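Local coordinates for esterase family protein (Staphylococcus aureus, PDB 6VH9) that acts as a serine hydrolase of the esterase D family, probably cleaving carboxylic esters and perhaps also S-formylglutathione, at residues Phe118-Ser123 and Lys142-Ser147; Leu200-Lys205 and Lys246-Trp251; Tyr5-Tyr10 and Asn20-Leu25; Lys39-Leu44 and Lys71-Met76; Gly49-Glu54 and Leu158-Phe163. All coordinates share one frame; numbering follows the deposited sequence. Where two conformers were deposited one is given.

Contact 1: Phe118-Ser123 and Lys142-Ser147. With NA (sodium ion), chain E.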
# COMPACT_ATOMS: atom_id res chain seq x y z
N PHE A 118 -12.44 22.41 3.55
CA PHE A 118 -13.32 22.30 2.41
C PHE A 118 -13.80 20.87 2.24
O PHE A 118 -13.20 19.92 2.78
CB PHE A 118 -12.62 22.79 1.13
CG PHE A 118 -11.72 23.97 1.36
CD1 PHE A 118 -12.23 25.18 1.81
CD2 PHE A 118 -10.35 23.87 1.13
CE1 PHE A 118 -11.39 26.28 2.02
CE2 PHE A 118 -9.51 24.97 1.33
CZ PHE A 118 -10.03 26.17 1.78
N ILE A 119 -14.87 20.70 1.48
CA ILE A 119 -15.40 19.37 1.18
C ILE A 119 -15.81 19.35 -0.29
O ILE A 119 -16.24 20.37 -0.84
CB ILE A 119 -16.57 19.01 2.12
CG1 ILE A 119 -17.05 17.57 1.88
CG2 ILE A 119 -17.75 20.01 2.00
CD1 ILE A 119 -17.92 17.04 3.03
N ALA A 120 -15.60 18.21 -0.95
CA ALA A 120 -15.90 18.05 -2.38
C ALA A 120 -16.08 16.58 -2.70
O ALA A 120 -15.70 15.71 -1.91
CB ALA A 120 -14.79 18.65 -3.25
N GLY A 121 -16.68 16.30 -3.86
CA GLY A 121 -16.92 14.92 -4.26
C GLY A 121 -17.79 14.83 -5.50
O GLY A 121 -18.47 15.81 -5.83
N HIS A 122 -17.79 13.69 -6.18
CA HIS A 122 -18.52 13.54 -7.42
C HIS A 122 -19.61 12.48 -7.29
O HIS A 122 -19.43 11.46 -6.62
CB HIS A 122 -17.59 13.19 -8.59
CG HIS A 122 -16.92 11.86 -8.47
ND1 HIS A 122 -15.75 11.68 -7.77
CD2 HIS A 122 -17.26 10.64 -8.95
CE1 HIS A 122 -15.39 10.41 -7.83
NE2 HIS A 122 -16.28 9.76 -8.56
N SER A 123 -20.75 12.75 -7.94
CA SER A 123 -21.86 11.79 -8.10
C SER A 123 -22.39 11.43 -6.71
O SER A 123 -22.85 12.33 -6.00
CB SER A 123 -21.37 10.63 -8.96
OG SER A 123 -22.44 9.75 -9.29
N LYS A 142 -16.18 26.00 2.39
CA LYS A 142 -16.54 25.84 0.99
C LYS A 142 -16.86 24.39 0.69
O LYS A 142 -16.25 23.47 1.26
CB LYS A 142 -15.40 26.31 0.05
CG LYS A 142 -14.86 27.70 0.39
CD LYS A 142 -13.66 28.06 -0.50
CE LYS A 142 -13.12 29.44 -0.13
NZ LYS A 142 -12.16 29.97 -1.13
N ALA A 143 -17.78 24.18 -0.25
CA ALA A 143 -18.21 22.85 -0.64
C ALA A 143 -18.37 22.79 -2.15
O ALA A 143 -18.92 23.72 -2.77
CB ALA A 143 -19.54 22.48 0.03
N VAL A 144 -17.90 21.70 -2.75
CA VAL A 144 -17.90 21.55 -4.20
C VAL A 144 -18.53 20.23 -4.63
O VAL A 144 -17.82 19.22 -4.78
CB VAL A 144 -16.48 21.65 -4.75
CG1 VAL A 144 -16.48 21.72 -6.27
CG2 VAL A 144 -15.80 22.87 -4.16
N PRO A 145 -19.85 20.19 -4.86
CA PRO A 145 -20.46 19.01 -5.47
C PRO A 145 -20.11 18.95 -6.95
O PRO A 145 -20.35 19.90 -7.70
CB PRO A 145 -21.97 19.23 -5.27
CG PRO A 145 -22.08 20.31 -4.21
CD PRO A 145 -20.85 21.17 -4.40
N LEU A 146 -19.57 17.81 -7.37
CA LEU A 146 -19.27 17.55 -8.78
C LEU A 146 -20.23 16.50 -9.32
O LEU A 146 -20.30 15.40 -8.77
CB LEU A 146 -17.84 17.05 -8.94
CG LEU A 146 -16.73 17.90 -8.31
CD1 LEU A 146 -15.39 17.22 -8.53
CD2 LEU A 146 -16.76 19.30 -8.89
N SER A 147 -20.92 16.82 -10.41
CA SER A 147 -21.77 15.84 -11.08
C SER A 147 -22.70 15.18 -10.06
O SER A 147 -22.88 13.96 -10.06
CB SER A 147 -20.90 14.79 -11.75
OG SER A 147 -20.07 15.33 -12.77
NA NA E . -22.24 7.89 -7.90
O HOH W 1 -21.67 7.64 -10.06
O HOH W 2 -24.01 7.29 -8.45
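F118 and K142 point the same way from neighbouring parallel strands and lie side by side. K142 CG stands anti to its carbonyl carbon (chi1 -50°), which sends the extended chain along the ring, with K142 CD 3.8 Å from F118 CE1. Beyond the ring, NZ bonds to the carbonyl of M252 and to a terminal carboxylate oxygen of D255. A120 and V144 meet on the same face, CB to CB at 3.8 Å, while I119 CG2 touches A143 CB (3.6 Å) on the other. The strand axes differ by only 2° in direction, and five backbone bonds join them, ending with S123 N to L146 O at 2.8 Å. That last bond holds the chain where it turns into helix 124-135. S123 has a positive phi (62°) there, consistent with the nucleophile elbow of a GxSxG motif. Its OG binds the sodium ion at 2.3 Å and has a weak hydrogen bond to H236. The paired backbone thus fixes the strand end from which the predicted nucleophile projects.

Contact 2: Leu200-Lys205 and Lys246-Trp251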
# COMPACT_ATOMS: atom_id res chain seq x y z
N LEU A 200 -19.57 25.77 -4.94
CA LEU A 200 -19.17 25.72 -6.34
C LEU A 200 -19.71 24.39 -6.86
O LEU A 200 -19.23 23.33 -6.45
CB LEU A 200 -17.65 25.82 -6.52
CG LEU A 200 -17.16 25.55 -7.94
CD1 LEU A 200 -17.61 26.66 -8.89
CD2 LEU A 200 -15.63 25.38 -8.02
N ILE A 201 -20.69 24.45 -7.75
CA ILE A 201 -21.35 23.26 -8.28
C ILE A 201 -20.94 23.13 -9.73
O ILE A 201 -21.07 24.09 -10.50
CB ILE A 201 -22.88 23.35 -8.14
CG1 ILE A 201 -23.30 23.45 -6.67
CG2 ILE A 201 -23.56 22.17 -8.83
CD1 ILE A 201 -24.78 23.88 -6.49
N MET A 202 -20.40 21.96 -10.10
CA MET A 202 -19.89 21.71 -11.44
C MET A 202 -20.53 20.46 -12.01
O MET A 202 -20.77 19.49 -11.28
CB MET A 202 -18.35 21.54 -11.43
CG MET A 202 -17.60 22.48 -10.50
SD MET A 202 -15.81 22.29 -10.59
CE MET A 202 -15.46 22.81 -12.28
N CYS A 203 -20.80 20.47 -13.31
CA CYS A 203 -21.34 19.28 -13.95
C CYS A 203 -21.10 19.37 -15.45
O CYS A 203 -21.22 20.45 -16.03
CB CYS A 203 -22.84 19.14 -13.67
SG CYS A 203 -23.53 17.56 -14.24
N GLY A 204 -20.79 18.24 -16.07
CA GLY A 204 -20.64 18.20 -17.52
C GLY A 204 -22.00 18.19 -18.21
O GLY A 204 -22.96 17.58 -17.75
N LYS A 205 -22.06 18.88 -19.36
CA LYS A 205 -23.31 19.03 -20.09
C LYS A 205 -23.82 17.72 -20.67
O LYS A 205 -25.01 17.63 -21.00
CB LYS A 205 -23.13 20.06 -21.21
CG LYS A 205 -22.90 21.47 -20.70
CD LYS A 205 -22.98 22.47 -21.85
CE LYS A 205 -23.48 23.82 -21.38
NZ LYS A 205 -22.76 24.96 -22.03
N LYS A 246 -9.36 19.71 -10.56
CA LYS A 246 -8.22 20.64 -10.70
C LYS A 246 -8.73 22.07 -10.57
O LYS A 246 -8.17 22.83 -9.82
CB LYS A 246 -7.54 20.44 -12.05
CG LYS A 246 -6.41 21.42 -12.32
CD LYS A 246 -5.82 21.19 -13.66
CE LYS A 246 -4.45 21.82 -13.80
NZ LYS A 246 -3.91 21.54 -15.14
N ARG A 247 -9.81 22.41 -11.29
CA ARG A 247 -10.40 23.77 -11.25
C ARG A 247 -10.99 24.05 -9.87
O ARG A 247 -10.59 25.04 -9.28
CB ARG A 247 -11.47 23.97 -12.32
CG ARG A 247 -10.96 23.90 -13.76
CD ARG A 247 -11.99 24.23 -14.83
NE ARG A 247 -13.23 23.46 -14.86
CZ ARG A 247 -13.44 22.37 -15.57
NH1 ARG A 247 -12.48 21.88 -16.34
NH2 ARG A 247 -14.61 21.77 -15.53
N ALA A 248 -11.53 23.02 -9.23
CA ALA A 248 -12.12 23.21 -7.90
C ALA A 248 -11.05 23.51 -6.85
O ALA A 248 -11.27 24.35 -5.96
CB ALA A 248 -12.92 21.97 -7.50
N ILE A 249 -9.89 22.84 -6.93
CA ILE A 249 -8.85 23.05 -5.93
C ILE A 249 -8.31 24.47 -6.01
O ILE A 249 -8.08 25.12 -4.98
CB ILE A 249 -7.72 22.00 -6.10
CG1 ILE A 249 -8.17 20.64 -5.57
CG2 ILE A 249 -6.43 22.47 -5.42
CD1 ILE A 249 -7.20 19.49 -5.91
N THR A 250 -8.12 24.99 -7.23
CA THR A 250 -7.67 26.37 -7.37
C THR A 250 -8.68 27.33 -6.77
O THR A 250 -8.31 28.28 -6.08
CB THR A 250 -7.44 26.70 -8.84
OG1 THR A 250 -6.46 25.81 -9.38
CG2 THR A 250 -6.96 28.15 -8.98
N TRP A 251 -9.97 27.07 -7.00
CA TRP A 251 -11.02 27.93 -6.46
C TRP A 251 -11.03 27.89 -4.93
O TRP A 251 -11.14 28.94 -4.28
CB TRP A 251 -12.37 27.49 -7.03
CG TRP A 251 -13.57 28.19 -6.46
CD1 TRP A 251 -14.08 29.39 -6.85
CD2 TRP A 251 -14.41 27.73 -5.40
NE1 TRP A 251 -15.19 29.71 -6.10
CE2 TRP A 251 -15.41 28.70 -5.20
CE3 TRP A 251 -14.41 26.59 -4.60
CZ2 TRP A 251 -16.40 28.56 -4.23
CZ3 TRP A 251 -15.39 26.45 -3.63
CH2 TRP A 251 -16.38 27.43 -3.46
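Helix-on-sheet packing, almost wholly apolar, brings L200 and M202 of strand 198-204 against R247, A248 and W251 of helix 238-253. The short axes run nearly antiparallel (168°) and approach to 10.4 Å, and no hydrogen bond crosses between them. The main evidence is a CH-pi contact: L200 CB stands 3.5 Å from the centroid of the W251 six-membered ring, 5° off the ring normal. With L200 CG anti to the backbone N, the side chain continues across the same indole, bringing L200 CD2 to 3.7 Å from W251 CD2. The leucine and the indole run alongside each other in opposite senses. One helical turn earlier, M202 faces A248 and R247; since M202 and R247 each have two conformers, the approaches of M202 SD to A248 CB and of M202 CE to R247 NE are doubtful in detail. V144 of the adjacent strand 142-146 touches L200, A248 and W251, so the helix spans two strands of the sheet; on the sheet's other face, I201 packs against helix 210-222.

Contact 3: Tyr5-Tyr10 and Asn20-Leu25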
# COMPACT_ATOMS: atom_id res chain seq x y z
N TYR A 5 2.34 10.89 0.13
CA TYR A 5 1.14 10.11 -0.12
C TYR A 5 1.03 9.06 0.97
O TYR A 5 1.98 8.31 1.21
CB TYR A 5 1.17 9.44 -1.50
CG TYR A 5 -0.10 8.66 -1.75
CD1 TYR A 5 -1.34 9.26 -1.56
CD2 TYR A 5 -0.07 7.33 -2.14
CE1 TYR A 5 -2.51 8.56 -1.78
CE2 TYR A 5 -1.24 6.62 -2.36
CZ TYR A 5 -2.46 7.25 -2.19
OH TYR A 5 -3.64 6.55 -2.41
N ILE A 6 -0.12 9.03 1.64
CA ILE A 6 -0.26 8.28 2.88
C ILE A 6 -1.45 7.34 2.75
O ILE A 6 -2.57 7.78 2.43
CB ILE A 6 -0.44 9.21 4.09
CG1 ILE A 6 0.74 10.18 4.18
CG2 ILE A 6 -0.58 8.39 5.37
CD1 ILE A 6 0.63 11.18 5.32
N SER A 7 -1.21 6.10 3.11
CA SER A 7 -2.26 5.07 3.14
C SER A 7 -2.40 4.64 4.60
O SER A 7 -1.43 4.24 5.16
CB SER A 7 -1.86 3.95 2.25
OG SER A 7 -2.94 3.10 2.04
N LEU A 8 -3.58 4.81 5.19
CA LEU A 8 -3.79 4.46 6.61
C LEU A 8 -4.88 3.42 6.75
O LEU A 8 -5.91 3.63 6.20
CB LEU A 8 -4.32 5.65 7.41
CG LEU A 8 -3.46 6.88 7.55
CD1 LEU A 8 -3.76 7.84 6.43
CD2 LEU A 8 -3.70 7.52 8.90
N ASN A 9 -4.64 2.40 7.54
CA ASN A 9 -5.70 1.43 7.83
C ASN A 9 -5.84 1.36 9.35
O ASN A 9 -4.90 1.02 9.98
CB ASN A 9 -5.45 0.09 7.15
CG ASN A 9 -6.58 -0.86 7.43
OD1 ASN A 9 -6.97 -1.03 8.57
ND2 ASN A 9 -7.14 -1.44 6.40
N TYR A 10 -7.00 1.71 9.87
CA TYR A 10 -7.21 1.72 11.33
C TYR A 10 -8.57 1.15 11.68
O TYR A 10 -9.46 1.19 10.88
CB TYR A 10 -7.01 3.11 11.92
CG TYR A 10 -8.14 4.07 11.72
CD1 TYR A 10 -8.16 4.94 10.65
CD2 TYR A 10 -9.19 4.14 12.61
CE1 TYR A 10 -9.20 5.84 10.47
CE2 TYR A 10 -10.23 5.03 12.45
CZ TYR A 10 -10.24 5.89 11.38
OH TYR A 10 -11.28 6.75 11.23
N ASN A 20 -9.63 1.33 5.24
CA ASN A 20 -8.51 2.09 4.63
C ASN A 20 -8.98 3.53 4.44
O ASN A 20 -10.03 3.71 3.88
CB ASN A 20 -8.10 1.45 3.31
CG ASN A 20 -7.55 0.05 3.45
OD1 ASN A 20 -6.43 -0.14 3.91
ND2 ASN A 20 -8.30 -0.95 3.01
N LEU A 21 -7.98 4.41 4.38
CA LEU A 21 -8.17 5.85 4.18
C LEU A 21 -6.90 6.34 3.50
O LEU A 21 -5.85 5.85 3.81
CB LEU A 21 -8.35 6.47 5.57
CG LEU A 21 -8.16 7.97 5.70
CD1 LEU A 21 -9.32 8.70 5.08
CD2 LEU A 21 -8.07 8.35 7.15
N THR A 22 -7.02 7.24 2.54
CA THR A 22 -5.80 7.80 1.95
C THR A 22 -5.72 9.29 2.20
O THR A 22 -6.74 9.99 2.28
CB THR A 22 -5.71 7.51 0.44
OG1 THR A 22 -6.79 8.15 -0.23
CG2 THR A 22 -5.76 6.01 0.16
N VAL A 23 -4.48 9.78 2.33
CA VAL A 23 -4.22 11.18 2.67
C VAL A 23 -3.09 11.71 1.79
O VAL A 23 -2.06 11.05 1.63
CB VAL A 23 -3.86 11.34 4.16
CG1 VAL A 23 -3.38 12.78 4.46
CG2 VAL A 23 -5.08 11.01 5.05
N ILE A 24 -3.30 12.89 1.21
CA ILE A 24 -2.23 13.65 0.58
C ILE A 24 -1.82 14.74 1.56
O ILE A 24 -2.66 15.54 1.99
CB ILE A 24 -2.67 14.26 -0.76
CG1 ILE A 24 -2.92 13.17 -1.80
CG2 ILE A 24 -1.60 15.22 -1.28
CD1 ILE A 24 -3.76 13.66 -2.99
N LEU A 25 -0.53 14.78 1.91
CA LEU A 25 -0.01 15.74 2.89
C LEU A 25 1.16 16.47 2.25
O LEU A 25 2.30 15.98 2.26
CB LEU A 25 0.41 15.03 4.18
CG LEU A 25 0.65 15.92 5.40
CD1 LEU A 25 -0.69 16.42 5.96
CD2 LEU A 25 1.42 15.15 6.47
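Y5 to N9 pair with N20 to I24 as the two arms of an antiparallel beta hairpin. The backbone groups that face each other are satisfied in two hydrogen-bonded pairs. In the first, I6 N to V23 O and V23 N to I6 O are both 2.8 Å. In the second, L8 N to L21 O is 2.9 Å and nearly straight (175° at the hydrogen), whereas the return bond from L21 N to L8 O is more bent. Of the groups facing outward, those of T22 and I24 bond to M76 and V74 of strand 72-76, and segment 5-10 pairs antiparallel with a strand of the second subunit.

A side-chain bond follows at the non-hydrogen-bonded pair N9-N20. N9 ND2 donates to N20 OD1 at 2.9 Å, but it approaches from above the carbonyl plane, 66° out of it, and the two amides are turned 83° apart. The same ND2 also bonds D53 of the third subunit, while N20 ND2 reaches E54 of that subunit. T22 OG1 is held by the carbonyl of E54 in its own chain, leaving T22 CG2 to meet Y5 OH at 3.4 Å.

The opposite face is largely apolar: L8 CD1 touches V23 CG2 at 3.7 Å, and I6 CD1 lies 4.0 Å from L25 CB. Y10 lays its ring edge near L21 CD2, its OH bonded to E99. Backbone edge groups thus continue the sheet into the second subunit, whereas the N9 and N20 amides bond to acidic side chains of the third.

Contact 4: Lys39-Leu44 and Lys71-Met76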
# COMPACT_ATOMS: atom_id res chain seq x y z
N LYS A 39 3.38 24.43 10.60
CA LYS A 39 2.33 25.29 10.01
C LYS A 39 1.19 24.39 9.56
O LYS A 39 1.43 23.57 8.72
CB LYS A 39 2.92 26.07 8.84
CG LYS A 39 2.00 27.09 8.16
CD LYS A 39 2.60 27.75 6.93
CE LYS A 39 1.85 28.96 6.43
NZ LYS A 39 0.44 28.66 6.08
N PRO A 40 -0.03 24.52 10.11
CA PRO A 40 -1.17 23.67 9.75
C PRO A 40 -1.62 23.89 8.30
O PRO A 40 -1.62 24.98 7.90
CB PRO A 40 -2.27 24.09 10.71
CG PRO A 40 -1.55 24.76 11.83
CD PRO A 40 -0.38 25.45 11.16
N LEU A 41 -2.03 22.83 7.61
CA LEU A 41 -2.39 22.95 6.21
C LEU A 41 -3.89 23.13 6.05
O LEU A 41 -4.70 22.60 6.82
CB LEU A 41 -1.95 21.69 5.46
CG LEU A 41 -0.45 21.38 5.43
CD1 LEU A 41 -0.21 20.01 4.80
CD2 LEU A 41 0.30 22.47 4.68
N LYS A 42 -4.26 23.85 4.99
CA LYS A 42 -5.64 23.82 4.53
C LYS A 42 -5.97 22.39 4.12
O LYS A 42 -5.10 21.65 3.66
CB LYS A 42 -5.83 24.76 3.34
CG LYS A 42 -5.65 26.23 3.70
CD LYS A 42 -5.95 27.13 2.53
CE LYS A 42 -5.63 28.59 2.91
NZ LYS A 42 -6.31 29.53 1.99
N THR A 43 -7.24 22.00 4.29
CA THR A 43 -7.63 20.60 4.21
C THR A 43 -8.91 20.42 3.41
O THR A 43 -9.89 21.13 3.63
CB THR A 43 -7.82 20.00 5.61
OG1 THR A 43 -6.59 20.09 6.33
CG2 THR A 43 -8.21 18.54 5.53
N LEU A 44 -8.89 19.45 2.50
CA LEU A 44 -10.07 19.08 1.72
C LEU A 44 -10.48 17.65 2.05
O LEU A 44 -9.66 16.72 1.93
CB LEU A 44 -9.79 19.22 0.22
CG LEU A 44 -10.79 18.59 -0.74
CD1 LEU A 44 -12.16 19.32 -0.71
CD2 LEU A 44 -10.21 18.58 -2.16
N LYS A 71 -0.55 23.46 -1.80
CA LYS A 71 -0.33 23.18 -0.38
C LYS A 71 -1.60 22.70 0.31
O LYS A 71 -1.87 23.04 1.46
CB LYS A 71 0.21 24.43 0.33
CG LYS A 71 1.70 24.53 0.53
CD LYS A 71 1.93 25.36 1.78
CE LYS A 71 3.09 24.86 2.60
NZ LYS A 71 4.37 25.03 1.86
N LEU A 72 -2.38 21.88 -0.39
CA LEU A 72 -3.68 21.45 0.11
C LEU A 72 -3.61 19.99 0.55
O LEU A 72 -3.32 19.11 -0.27
CB LEU A 72 -4.75 21.63 -0.98
CG LEU A 72 -6.18 21.20 -0.65
CD1 LEU A 72 -6.76 22.12 0.41
CD2 LEU A 72 -7.07 21.21 -1.92
N ALA A 73 -3.85 19.74 1.83
CA ALA A 73 -4.03 18.37 2.28
C ALA A 73 -5.38 17.83 1.79
O ALA A 73 -6.38 18.54 1.78
CB ALA A 73 -3.96 18.29 3.80
N VAL A 74 -5.40 16.55 1.42
CA VAL A 74 -6.62 15.92 0.90
C VAL A 74 -6.86 14.62 1.64
O VAL A 74 -5.97 13.77 1.74
CB VAL A 74 -6.55 15.68 -0.62
CG1 VAL A 74 -7.87 15.12 -1.14
CG2 VAL A 74 -6.21 16.99 -1.37
N ILE A 75 -8.08 14.44 2.13
CA ILE A 75 -8.48 13.28 2.91
C ILE A 75 -9.48 12.49 2.06
O ILE A 75 -10.53 13.02 1.68
CB ILE A 75 -9.12 13.69 4.25
CG1 ILE A 75 -8.30 14.81 4.92
CG2 ILE A 75 -9.32 12.49 5.15
CD1 ILE A 75 -6.87 14.40 5.29
N MET A 76 -9.16 11.23 1.77
CA MET A 76 -10.01 10.44 0.88
C MET A 76 -10.49 9.18 1.58
O MET A 76 -9.77 8.16 1.60
CB MET A 76 -9.27 10.09 -0.41
CG MET A 76 -9.16 11.29 -1.35
SD MET A 76 -7.74 11.27 -2.46
CE MET A 76 -6.37 11.38 -1.29
O HOH W 3 -2.16 24.95 3.26
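Two neighbouring parallel strands of the central sheet, 42-47 and 72-76, meet here through K42, T43 and L44 on one side and L72 to I75 on the other. Three backbone bonds define the register: A73 N to K42 O (2.9 Å), L44 N to A73 O (2.8 Å) and I75 N to L44 O (2.8 Å). The short axes cross at -29°. Side chains then separate by face. L44 CB lies 4.0 Å from L72 CD2, and the two leucine side chains cross at a slant. On the other face T43 CG2 meets I75 CG1 at 3.8 Å, its OG1 being turned beside the backbone N, where it bonds back to L41 O from above the carbonyl plane.

At the N-terminal end of the pairing, water 3 bridges K42 N and K71 O, donating to the latter at 2.6 Å. K71, with positive phi, is the C-prime residue of a Schellman motif ending helix 63-69, and its NZ forms a salt bridge with D28. Helix 63-69 leads directly into strand 72-76, making the connection between the strands a beta-alpha-beta crossover. With 72-76 placed between 17-26 and 42-47, the strand order 1-2-4-3-5-6-7-8 is that of the alpha/beta hydrolase fold.

Contact 5: Gly49-Glu54 and Leu158-Phe163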
# COMPACT_ATOMS: atom_id res chain seq x y z
N GLY A 49 -17.50 8.53 -5.59
CA GLY A 49 -18.82 8.17 -6.07
C GLY A 49 -19.09 6.68 -5.96
O GLY A 49 -18.29 5.92 -5.42
N LEU A 50 -20.24 6.26 -6.49
CA LEU A 50 -20.64 4.87 -6.36
C LEU A 50 -19.75 3.98 -7.22
O LEU A 50 -19.53 4.26 -8.40
CB LEU A 50 -22.11 4.70 -6.76
CG LEU A 50 -22.74 3.31 -6.68
CD1 LEU A 50 -22.71 2.75 -5.28
CD2 LEU A 50 -24.20 3.38 -7.16
N SER A 51 -19.24 2.91 -6.60
CA SER A 51 -18.34 1.88 -7.12
C SER A 51 -16.87 2.25 -6.91
O SER A 51 -16.01 1.39 -7.09
CB SER A 51 -18.58 1.51 -8.59
OG SER A 51 -18.02 2.47 -9.48
N SER A 52 -16.56 3.49 -6.55
CA SER A 52 -15.19 3.90 -6.28
C SER A 52 -14.84 3.61 -4.81
O SER A 52 -15.64 3.07 -4.05
CB SER A 52 -15.01 5.38 -6.61
OG SER A 52 -15.12 5.58 -8.01
N ASP A 53 -13.60 3.91 -4.42
CA ASP A 53 -13.21 3.77 -3.02
C ASP A 53 -12.10 4.77 -2.73
O ASP A 53 -11.93 5.75 -3.47
CB ASP A 53 -12.84 2.31 -2.69
CG ASP A 53 -11.54 1.85 -3.33
OD1 ASP A 53 -10.84 2.64 -4.00
OD2 ASP A 53 -11.21 0.65 -3.16
N GLU A 54 -11.36 4.54 -1.64
CA GLU A 54 -10.35 5.49 -1.20
C GLU A 54 -9.16 5.57 -2.16
O GLU A 54 -8.33 6.47 -2.00
CB GLU A 54 -9.87 5.14 0.22
CG GLU A 54 -8.83 4.03 0.33
CD GLU A 54 -9.38 2.63 0.09
OE1 GLU A 54 -10.61 2.47 -0.08
OE2 GLU A 54 -8.57 1.67 0.07
N LEU A 158 -31.38 3.82 -8.88
CA LEU A 158 -30.39 3.35 -9.83
C LEU A 158 -30.33 1.82 -9.81
O LEU A 158 -30.45 1.20 -8.75
CB LEU A 158 -29.04 3.94 -9.42
CG LEU A 158 -27.61 3.78 -9.97
CD1 LEU A 158 -27.59 4.33 -11.42
CD2 LEU A 158 -26.55 4.44 -9.10
N GLU A 159 -30.18 1.20 -10.98
CA GLU A 159 -30.01 -0.26 -10.98
C GLU A 159 -28.55 -0.59 -11.22
O GLU A 159 -28.22 -1.38 -12.12
CB GLU A 159 -30.91 -0.93 -12.03
CG GLU A 159 -31.66 -2.16 -11.51
CD GLU A 159 -32.93 -1.78 -10.76
OE1 GLU A 159 -33.02 -2.07 -9.54
OE2 GLU A 159 -33.84 -1.20 -11.38
N TRP A 160 -27.66 -0.06 -10.38
CA TRP A 160 -26.24 -0.36 -10.50
C TRP A 160 -25.91 -1.71 -9.87
O TRP A 160 -26.57 -2.17 -8.94
CB TRP A 160 -25.38 0.74 -9.86
CG TRP A 160 -23.90 0.39 -9.73
CD1 TRP A 160 -23.25 -0.00 -8.59
CD2 TRP A 160 -22.91 0.39 -10.77
NE1 TRP A 160 -21.92 -0.24 -8.86
CE2 TRP A 160 -21.69 -0.01 -10.19
CE3 TRP A 160 -22.94 0.68 -12.14
CZ2 TRP A 160 -20.50 -0.12 -10.93
CZ3 TRP A 160 -21.76 0.58 -12.88
CH2 TRP A 160 -20.56 0.18 -12.27
N ASN A 161 -24.88 -2.34 -10.42
CA ASN A 161 -24.34 -3.61 -9.98
C ASN A 161 -24.26 -3.73 -8.47
O ASN A 161 -23.51 -2.99 -7.81
CB ASN A 161 -22.94 -3.77 -10.59
CG ASN A 161 -22.44 -5.18 -10.54
OD1 ASN A 161 -23.15 -6.10 -10.12
ND2 ASN A 161 -21.20 -5.38 -10.97
N ASP A 162 -25.04 -4.67 -7.92
CA ASP A 162 -25.00 -5.09 -6.52
C ASP A 162 -25.40 -4.00 -5.53
O ASP A 162 -25.22 -4.18 -4.32
CB ASP A 162 -23.59 -5.62 -6.16
CG ASP A 162 -23.64 -6.79 -5.21
OD1 ASP A 162 -24.61 -7.58 -5.30
OD2 ASP A 162 -22.74 -6.93 -4.37
N PHE A 163 -25.94 -2.89 -6.00
CA PHE A 163 -26.30 -1.77 -5.12
C PHE A 163 -27.64 -2.04 -4.45
O PHE A 163 -28.59 -2.45 -5.11
CB PHE A 163 -26.37 -0.49 -5.95
CG PHE A 163 -26.89 0.70 -5.19
CD1 PHE A 163 -26.10 1.32 -4.23
CD2 PHE A 163 -28.14 1.22 -5.47
CE1 PHE A 163 -26.58 2.42 -3.54
CE2 PHE A 163 -28.61 2.33 -4.79
CZ PHE A 163 -27.83 2.93 -3.82
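At the sodium site beside the predicted catalytic serine, the loop carrying L50 and S51 meets the loop carrying L158, W160 and F163. No hydrogen bond crosses between them, and the contact rests on L50, whose CG is anti to the backbone N (chi1 -179°), carrying both methyls out toward the 158-163 loop. One branch, L50 CD1, touches F163 CD1 at 3.8 Å. The other, L50 CD2, stands 4.0 Å above the F163 ring plane, displaced toward its rim, and lies 3.8 Å from W160 CD1. L50 and L158 meet tip to tip, but the separation of their CD2 atoms is shorter than normal carbon contact and is doubtful in detail.

Both loops are built on type II beta turns, G49 to S52 and W160 to F163, closed by S52 N to G49 O (3.2 Å) and F163 N to W160 O (3.1 Å). The first follows strand 42-47, a position from which alpha/beta hydrolases commonly supply an oxyanion-hole N-H; such a role here would rest on that position alone. L50 N lies 2.9 Å from the sodium, which S123 OG also binds.

S51, third in its turn with a positive phi (89°), presents CB to the indole, 3.4 Å from W160 CZ2. Its chi1 of 78° folds OG back to L50 O at 2.6 Å, in the carbonyl plane and on a lone pair. W160 NE1 instead bonds to the carbonyl of G16 of the third subunit, which also supplies H18 to S51 O.

How the contacts relate
From the N terminus, contact 3 closes first, as a hairpin with a short turn. Contact 4 follows, and its second strand continues the sheet from the hairpin through the T22 O to M76 N and I24 N to V74 O pairs. Contact 5 opens at 49-54, before contact 4 closes, so the two cross; its long loop ends at 158-163 and encloses contact 1 entirely. Contact 1 extends the sheet beyond contact 4 (F118 N to T43 O), with S123 close to L50 of contact 5. Contact 2 comes last, adding strand 198-204 beside 142-146 and laying the C-terminal helix over the sheet, where I249 touches L72 of contact 4.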